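Local atomic coordinates of rRNA adenine N-6-methyltransferase (Saccharopolyspora erythraea, PDB entry 6NVM), a protein that dimethylates a single adenine of 23S rRNA at N6 using S-adenosyl-L-methionine, which lowers ribosome affinity for macrolide, lincosamide and streptogramin B antibiotics. Residues Y257-V271 with P282-Q294. Residues are numbered along the deposited sequence; the frame is centred on the assembly and turned at random.
Sequences YPRRRVEAALDHAGV and PEQWLRLFERLDQ
R287 reaches across to the C-terminal end of helix 259-269 and takes two successive carbonyls with its guanidinium: NH2 donates to A269 O at 2.8 Å, from above the carbonyl plane, while NE donates to H268 O at 3.2 Å, both bonds being clearly bent. The bend at chi3 (-59°) brings the edge of the group to that helix end, where G270, with positive phi, closes a Schellman motif. H268 donates the opposite way, from helix 259-269 to helix 282-292. With CG anti to the backbone N (chi1 179°), its ring reaches helix 282-292, with R287 CD over one face, and NE2 gives a nearly straight 2.9 Å bond to E290 OE1, in the ring plane but above the carboxylate plane. At the far end, R261 NH1 donates at 3.2 Å to the carbonyl O of L292, the last residue of helix 282-292, and Q294 O lies over the centre of the same guanidinium. A water joins Y257 OH to D293 OD1, a carboxylate also salt-bridged to R233 of helix 228-243.

Between these polar ends the helices pack closely through alanines. A265 CB is pressed against L292 CG at 3.5 Å, and A269 CB meets the L288 backbone and CB. L288 CD1 reaches L266 CD2, and L292 CD1 sits over one face of the Y257 ring in a CH-pi contact, 4.1 Å from its centroid. On the outer side R291 is a knob among R261, A264, A265 and H268, with A264 CB over one face of its guanidinium.

A265 and A269 let the axes come within 7.8 Å, their N-to-C directions 146° apart, in a roughly antiparallel helical hairpin. With helices 228-243 and 249-254 it builds the small all-helical C-terminal domain that follows the Rossmann-like catalytic domain in Erm methyltransferases.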
loop_
_atom_site.group_PDB
_atom_site.type_symbol
_atom_site.label_atom_id
_atom_site.label_comp_id
_atom_site.label_asym_id
_atom_site.label_seq_id
_atom_site.Cartn_x
_atom_site.Cartn_y
_atom_site.Cartn_z
ATOM N N TYR A 257 -16.210 -19.089 -18.119
ATOM C CA TYR A 257 -16.735 -20.147 -17.271
ATOM C C TYR A 257 -18.138 -20.555 -17.709
ATOM O O TYR A 257 -18.866 -19.747 -18.289
ATOM C CB TYR A 257 -16.779 -19.700 -15.806
ATOM C CG TYR A 257 -15.425 -19.452 -15.190
ATOM C CD1 TYR A 257 -14.893 -18.173 -15.125
ATOM C CD2 TYR A 257 -14.680 -20.498 -14.665
ATOM C CE1 TYR A 257 -13.653 -17.941 -14.551
ATOM C CE2 TYR A 257 -13.446 -20.279 -14.095
ATOM C CZ TYR A 257 -12.936 -19.000 -14.039
ATOM O OH TYR A 257 -11.704 -18.785 -13.465
ATOM N N PRO A 258 -18.553 -21.790 -17.423
ATOM C CA PRO A 258 -19.907 -22.216 -17.798
ATOM C C PRO A 258 -20.975 -21.490 -16.994
ATOM O O PRO A 258 -20.767 -21.109 -15.839
ATOM C CB PRO A 258 -19.911 -23.719 -17.486
ATOM C CG PRO A 258 -18.480 -24.098 -17.311
ATOM C CD PRO A 258 -17.793 -22.883 -16.798
ATOM N N ARG A 259 -22.143 -21.328 -17.619
ATOM C CA ARG A 259 -23.226 -20.567 -17.002
ATOM C C ARG A 259 -23.592 -21.124 -15.630
ATOM O O ARG A 259 -23.726 -20.371 -14.660
ATOM C CB ARG A 259 -24.449 -20.567 -17.919
ATOM C CG ARG A 259 -25.613 -19.741 -17.389
ATOM C CD ARG A 259 -26.794 -19.750 -18.346
ATOM N NE ARG A 259 -27.299 -21.102 -18.575
ATOM C CZ ARG A 259 -28.121 -21.750 -17.753
ATOM N NH1 ARG A 259 -28.541 -21.177 -16.631
ATOM N NH2 ARG A 259 -28.522 -22.977 -18.053
ATOM N N ARG A 260 -23.778 -22.444 -15.535
ATOM C CA ARG A 260 -24.187 -23.044 -14.268
ATOM C C ARG A 260 -23.200 -22.709 -13.158
ATOM O O ARG A 260 -23.601 -22.408 -12.027
ATOM C CB ARG A 260 -24.316 -24.562 -14.418
ATOM C CG ARG A 260 -25.412 -25.023 -15.371
ATOM C CD ARG A 260 -26.798 -24.762 -14.806
ATOM N NE ARG A 260 -27.853 -25.155 -15.741
ATOM C CZ ARG A 260 -28.532 -26.299 -15.696
ATOM N NH1 ARG A 260 -28.288 -27.200 -14.751
ATOM N NH2 ARG A 260 -29.468 -26.543 -16.604
ATOM N N ARG A 261 -21.903 -22.758 -13.461
ATOM C CA ARG A 261 -20.895 -22.490 -12.443
ATOM C C ARG A 261 -20.821 -21.007 -12.111
ATOM O O ARG A 261 -20.547 -20.648 -10.961
ATOM C CB ARG A 261 -19.530 -22.997 -12.906
ATOM C CG ARG A 261 -18.490 -23.031 -11.801
ATOM C CD ARG A 261 -17.110 -23.342 -12.346
ATOM N NE ARG A 261 -17.077 -24.602 -13.079
ATOM C CZ ARG A 261 -16.025 -25.039 -13.764
ATOM N NH1 ARG A 261 -14.914 -24.316 -13.815
ATOM N NH2 ARG A 261 -16.085 -26.200 -14.402
ATOM N N VAL A 262 -21.051 -20.139 -13.099
ATOM C CA VAL A 262 -21.035 -18.699 -12.858
ATOM C C VAL A 262 -22.155 -18.311 -11.900
ATOM O O VAL A 262 -21.947 -17.555 -10.944
ATOM C CB VAL A 262 -21.143 -17.935 -14.192
ATOM C CG1 VAL A 262 -21.427 -16.449 -13.954
ATOM C CG2 VAL A 262 -19.867 -18.106 -14.999
ATOM N N GLU A 263 -23.367 -18.809 -12.156
ATOM C CA GLU A 263 -24.488 -18.510 -11.271
ATOM C C GLU A 263 -24.212 -19.009 -9.860
ATOM O O GLU A 263 -24.453 -18.291 -8.881
ATOM C CB GLU A 263 -25.779 -19.130 -11.820
ATOM C CG GLU A 263 -26.997 -18.907 -10.917
ATOM C CD GLU A 263 -28.309 -19.374 -11.530
ATOM O OE1 GLU A 263 -28.313 -19.757 -12.720
ATOM O OE2 GLU A 263 -29.338 -19.352 -10.819
ATOM N N ALA A 264 -23.689 -20.230 -9.734
ATOM C CA ALA A 264 -23.388 -20.774 -8.413
ATOM C C ALA A 264 -22.322 -19.946 -7.703
ATOM O O ALA A 264 -22.377 -19.768 -6.479
ATOM C CB ALA A 264 -22.934 -22.230 -8.537
ATOM N N ALA A 265 -21.337 -19.445 -8.455
ATOM C CA ALA A 265 -20.240 -18.691 -7.851
ATOM C C ALA A 265 -20.704 -17.319 -7.384
ATOM O O ALA A 265 -20.353 -16.874 -6.286
ATOM C CB ALA A 265 -19.091 -18.552 -8.847
ATOM N N LEU A 266 -21.472 -16.619 -8.217
ATOM C CA LEU A 266 -22.043 -15.342 -7.804
ATOM C C LEU A 266 -22.843 -15.495 -6.517
ATOM O O LEU A 266 -22.663 -14.728 -5.563
ATOM C CB LEU A 266 -22.918 -14.778 -8.925
ATOM C CG LEU A 266 -22.162 -14.315 -10.170
ATOM C CD1 LEU A 266 -23.134 -14.062 -11.317
ATOM C CD2 LEU A 266 -21.347 -13.062 -9.881
ATOM N N ASP A 267 -23.721 -16.501 -6.464
ATOM C CA ASP A 267 -24.531 -16.705 -5.270
ATOM C C ASP A 267 -23.655 -17.031 -4.060
ATOM O O ASP A 267 -23.892 -16.526 -2.958
ATOM C CB ASP A 267 -25.555 -17.815 -5.511
ATOM C CG ASP A 267 -26.729 -17.367 -6.383
ATOM O OD1 ASP A 267 -26.788 -16.178 -6.775
ATOM O OD2 ASP A 267 -27.607 -18.211 -6.672
ATOM N N HIS A 268 -22.641 -17.878 -4.248
ATOM C CA HIS A 268 -21.728 -18.208 -3.155
ATOM C C HIS A 268 -21.046 -16.957 -2.613
ATOM O O HIS A 268 -20.889 -16.800 -1.394
ATOM C CB HIS A 268 -20.694 -19.230 -3.642
ATOM C CG HIS A 268 -19.688 -19.618 -2.605
ATOM N ND1 HIS A 268 -20.045 -20.185 -1.400
ATOM C CD2 HIS A 268 -18.336 -19.518 -2.590
ATOM C CE1 HIS A 268 -18.955 -20.417 -0.686
ATOM N NE2 HIS A 268 -17.906 -20.021 -1.386
ATOM N N ALA A 269 -20.637 -16.053 -3.504
ATOM C CA ALA A 269 -19.966 -14.828 -3.103
ATOM C C ALA A 269 -20.926 -13.761 -2.598
ATOM O O ALA A 269 -20.470 -12.765 -2.026
ATOM C CB ALA A 269 -19.160 -14.267 -4.275
ATOM N N GLY A 270 -22.231 -13.943 -2.777
ATOM C CA GLY A 270 -23.170 -12.901 -2.419
ATOM C C GLY A 270 -23.121 -11.706 -3.345
ATOM O O GLY A 270 -23.363 -10.578 -2.903
ATOM N N VAL A 271 -22.820 -11.929 -4.623
ATOM C CA VAL A 271 -22.648 -10.871 -5.612
ATOM C C VAL A 271 -23.750 -10.991 -6.654
ATOM O O VAL A 271 -24.069 -12.094 -7.108
ATOM C CB VAL A 271 -21.255 -10.962 -6.267
ATOM C CG1 VAL A 271 -21.114 -9.978 -7.409
ATOM C CG2 VAL A 271 -20.162 -10.730 -5.207
ATOM N N PRO A 282 -13.110 -7.419 -1.570
ATOM C CA PRO A 282 -12.093 -8.478 -1.701
ATOM C C PRO A 282 -12.546 -9.826 -1.170
ATOM O O PRO A 282 -12.241 -10.860 -1.776
ATOM C CB PRO A 282 -10.911 -7.912 -0.902
ATOM C CG PRO A 282 -11.071 -6.444 -1.009
ATOM C CD PRO A 282 -12.549 -6.189 -0.986
ATOM N N GLU A 283 -13.262 -9.855 -0.045
ATOM C CA GLU A 283 -13.720 -11.137 0.472
ATOM C C GLU A 283 -14.711 -11.791 -0.483
ATOM O O GLU A 283 -14.785 -13.019 -0.553
ATOM C CB GLU A 283 -14.335 -10.966 1.864
ATOM C CG GLU A 283 -15.460 -9.948 1.946
ATOM C CD GLU A 283 -14.970 -8.551 2.295
ATOM O OE1 GLU A 283 -13.763 -8.260 2.100
ATOM O OE2 GLU A 283 -15.802 -7.744 2.770
ATOM N N GLN A 284 -15.464 -10.985 -1.233
ATOM C CA GLN A 284 -16.374 -11.532 -2.236
ATOM C C GLN A 284 -15.611 -12.067 -3.444
ATOM O O GLN A 284 -15.961 -13.120 -3.986
ATOM C CB GLN A 284 -17.385 -10.465 -2.648
ATOM C CG GLN A 284 -18.341 -10.118 -1.515
ATOM C CD GLN A 284 -19.266 -8.972 -1.845
ATOM O OE1 GLN A 284 -18.820 -7.887 -2.204
ATOM N NE2 GLN A 284 -20.568 -9.209 -1.723
ATOM N N TRP A 285 -14.558 -11.366 -3.875
ATOM C CA TRP A 285 -13.742 -11.865 -4.976
ATOM C C TRP A 285 -13.135 -13.225 -4.645
ATOM O O TRP A 285 -13.080 -14.115 -5.503
ATOM C CB TRP A 285 -12.635 -10.865 -5.306
ATOM C CG TRP A 285 -13.086 -9.631 -6.031
ATOM C CD1 TRP A 285 -13.088 -8.355 -5.549
ATOM C CD2 TRP A 285 -13.574 -9.552 -7.376
ATOM N NE1 TRP A 285 -13.551 -7.488 -6.507
ATOM C CE2 TRP A 285 -13.859 -8.198 -7.638
ATOM C CE3 TRP A 285 -13.806 -10.495 -8.380
ATOM C CZ2 TRP A 285 -14.368 -7.763 -8.861
ATOM C CZ3 TRP A 285 -14.307 -10.060 -9.598
ATOM C CH2 TRP A 285 -14.583 -8.706 -9.825
ATOM N N LEU A 286 -12.662 -13.400 -3.409
ATOM C CA LEU A 286 -12.091 -14.683 -3.005
ATOM C C LEU A 286 -13.139 -15.791 -3.043
ATOM O O LEU A 286 -12.876 -16.897 -3.530
ATOM C CB LEU A 286 -11.497 -14.576 -1.603
ATOM C CG LEU A 286 -10.273 -13.685 -1.427
ATOM C CD1 LEU A 286 -9.942 -13.553 0.064
ATOM C CD2 LEU A 286 -9.112 -14.266 -2.196
ATOM N N ARG A 287 -14.328 -15.519 -2.509
ATOM C CA ARG A 287 -15.395 -16.516 -2.540
ATOM C C ARG A 287 -15.819 -16.821 -3.971
ATOM O O ARG A 287 -16.063 -17.981 -4.322
ATOM C CB ARG A 287 -16.591 -16.028 -1.722
ATOM C CG ARG A 287 -16.401 -16.145 -0.209
ATOM C CD ARG A 287 -17.745 -16.314 0.503
ATOM N NE ARG A 287 -18.640 -15.188 0.246
ATOM C CZ ARG A 287 -18.608 -14.039 0.912
ATOM N NH1 ARG A 287 -17.727 -13.852 1.887
ATOM N NH2 ARG A 287 -19.459 -13.072 0.602
ATOM N N LEU A 288 -15.919 -15.789 -4.808
ATOM C CA LEU A 288 -16.255 -15.994 -6.212
ATOM C C LEU A 288 -15.262 -16.943 -6.870
ATOM O O LEU A 288 -15.651 -17.880 -7.577
ATOM C CB LEU A 288 -16.284 -14.645 -6.936
ATOM C CG LEU A 288 -16.804 -14.595 -8.375
ATOM C CD1 LEU A 288 -18.309 -14.843 -8.406
ATOM C CD2 LEU A 288 -16.462 -13.247 -9.012
ATOM N N PHE A 289 -13.965 -16.710 -6.645
ATOM C CA PHE A 289 -12.945 -17.553 -7.259
ATOM C C PHE A 289 -12.994 -18.963 -6.694
ATOM O O PHE A 289 -12.852 -19.941 -7.434
ATOM C CB PHE A 289 -11.556 -16.948 -7.049
ATOM C CG PHE A 289 -10.447 -17.828 -7.554
ATOM C CD1 PHE A 289 -10.249 -17.994 -8.912
ATOM C CD2 PHE A 289 -9.623 -18.510 -6.671
ATOM C CE1 PHE A 289 -9.246 -18.814 -9.386
ATOM C CE2 PHE A 289 -8.615 -19.335 -7.139
ATOM C CZ PHE A 289 -8.428 -19.488 -8.498
ATOM N N GLU A 290 -13.189 -19.078 -5.379
ATOM C CA GLU A 290 -13.273 -20.383 -4.736
ATOM C C GLU A 290 -14.271 -21.284 -5.452
ATOM O O GLU A 290 -13.961 -22.428 -5.794
ATOM C CB GLU A 290 -13.664 -20.188 -3.273
ATOM C CG GLU A 290 -13.815 -21.463 -2.466
ATOM C CD GLU A 290 -14.209 -21.179 -1.022
ATOM O OE1 GLU A 290 -15.075 -20.297 -0.794
ATOM O OE2 GLU A 290 -13.641 -21.827 -0.119
ATOM N N ARG A 291 -15.482 -20.778 -5.688
ATOM C CA ARG A 291 -16.501 -21.601 -6.328
ATOM C C ARG A 291 -16.210 -21.791 -7.810
ATOM O O ARG A 291 -16.435 -22.876 -8.358
ATOM C CB ARG A 291 -17.886 -20.979 -6.127
ATOM C CG ARG A 291 -19.029 -21.801 -6.724
ATOM C CD ARG A 291 -19.064 -23.229 -6.166
ATOM N NE ARG A 291 -20.138 -24.019 -6.762
ATOM C CZ ARG A 291 -20.052 -24.643 -7.934
ATOM N NH1 ARG A 291 -18.936 -24.575 -8.653
ATOM N NH2 ARG A 291 -21.086 -25.337 -8.393
ATOM N N LEU A 292 -15.714 -20.750 -8.483
ATOM C CA LEU A 292 -15.413 -20.895 -9.902
ATOM C C LEU A 292 -14.291 -21.890 -10.142
ATOM O O LEU A 292 -14.292 -22.588 -11.162
ATOM C CB LEU A 292 -15.037 -19.548 -10.512
ATOM C CG LEU A 292 -16.192 -18.581 -10.763
ATOM C CD1 LEU A 292 -15.645 -17.292 -11.300
ATOM C CD2 LEU A 292 -17.209 -19.169 -11.734
ATOM N N ASP A 293 -13.335 -21.974 -9.223
ATOM C CA ASP A 293 -12.144 -22.784 -9.433
ATOM C C ASP A 293 -12.356 -24.257 -9.110
ATOM O O ASP A 293 -11.393 -25.030 -9.175
ATOM C CB ASP A 293 -10.989 -22.233 -8.598
ATOM C CG ASP A 293 -9.637 -22.620 -9.152
ATOM O OD1 ASP A 293 -9.456 -22.532 -10.386
ATOM O OD2 ASP A 293 -8.746 -22.980 -8.352
ATOM N N GLN A 294 -13.574 -24.661 -8.761
ATOM C CA GLN A 294 -13.861 -26.068 -8.508
ATOM C C GLN A 294 -14.084 -26.822 -9.814
ATOM O O GLN A 294 -14.936 -26.447 -10.618
ATOM C CB GLN A 294 -15.084 -26.215 -7.603
ATOM C CG GLN A 294 -14.864 -25.739 -6.179
ATOM C CD GLN A 294 -16.058 -26.022 -5.286
ATOM O OE1 GLN A 294 -17.038 -26.635 -5.715
ATOM N NE2 GLN A 294 -15.984 -25.572 -4.036
HETATM O O HOH W 1 -10.439 -20.824 -12.385
#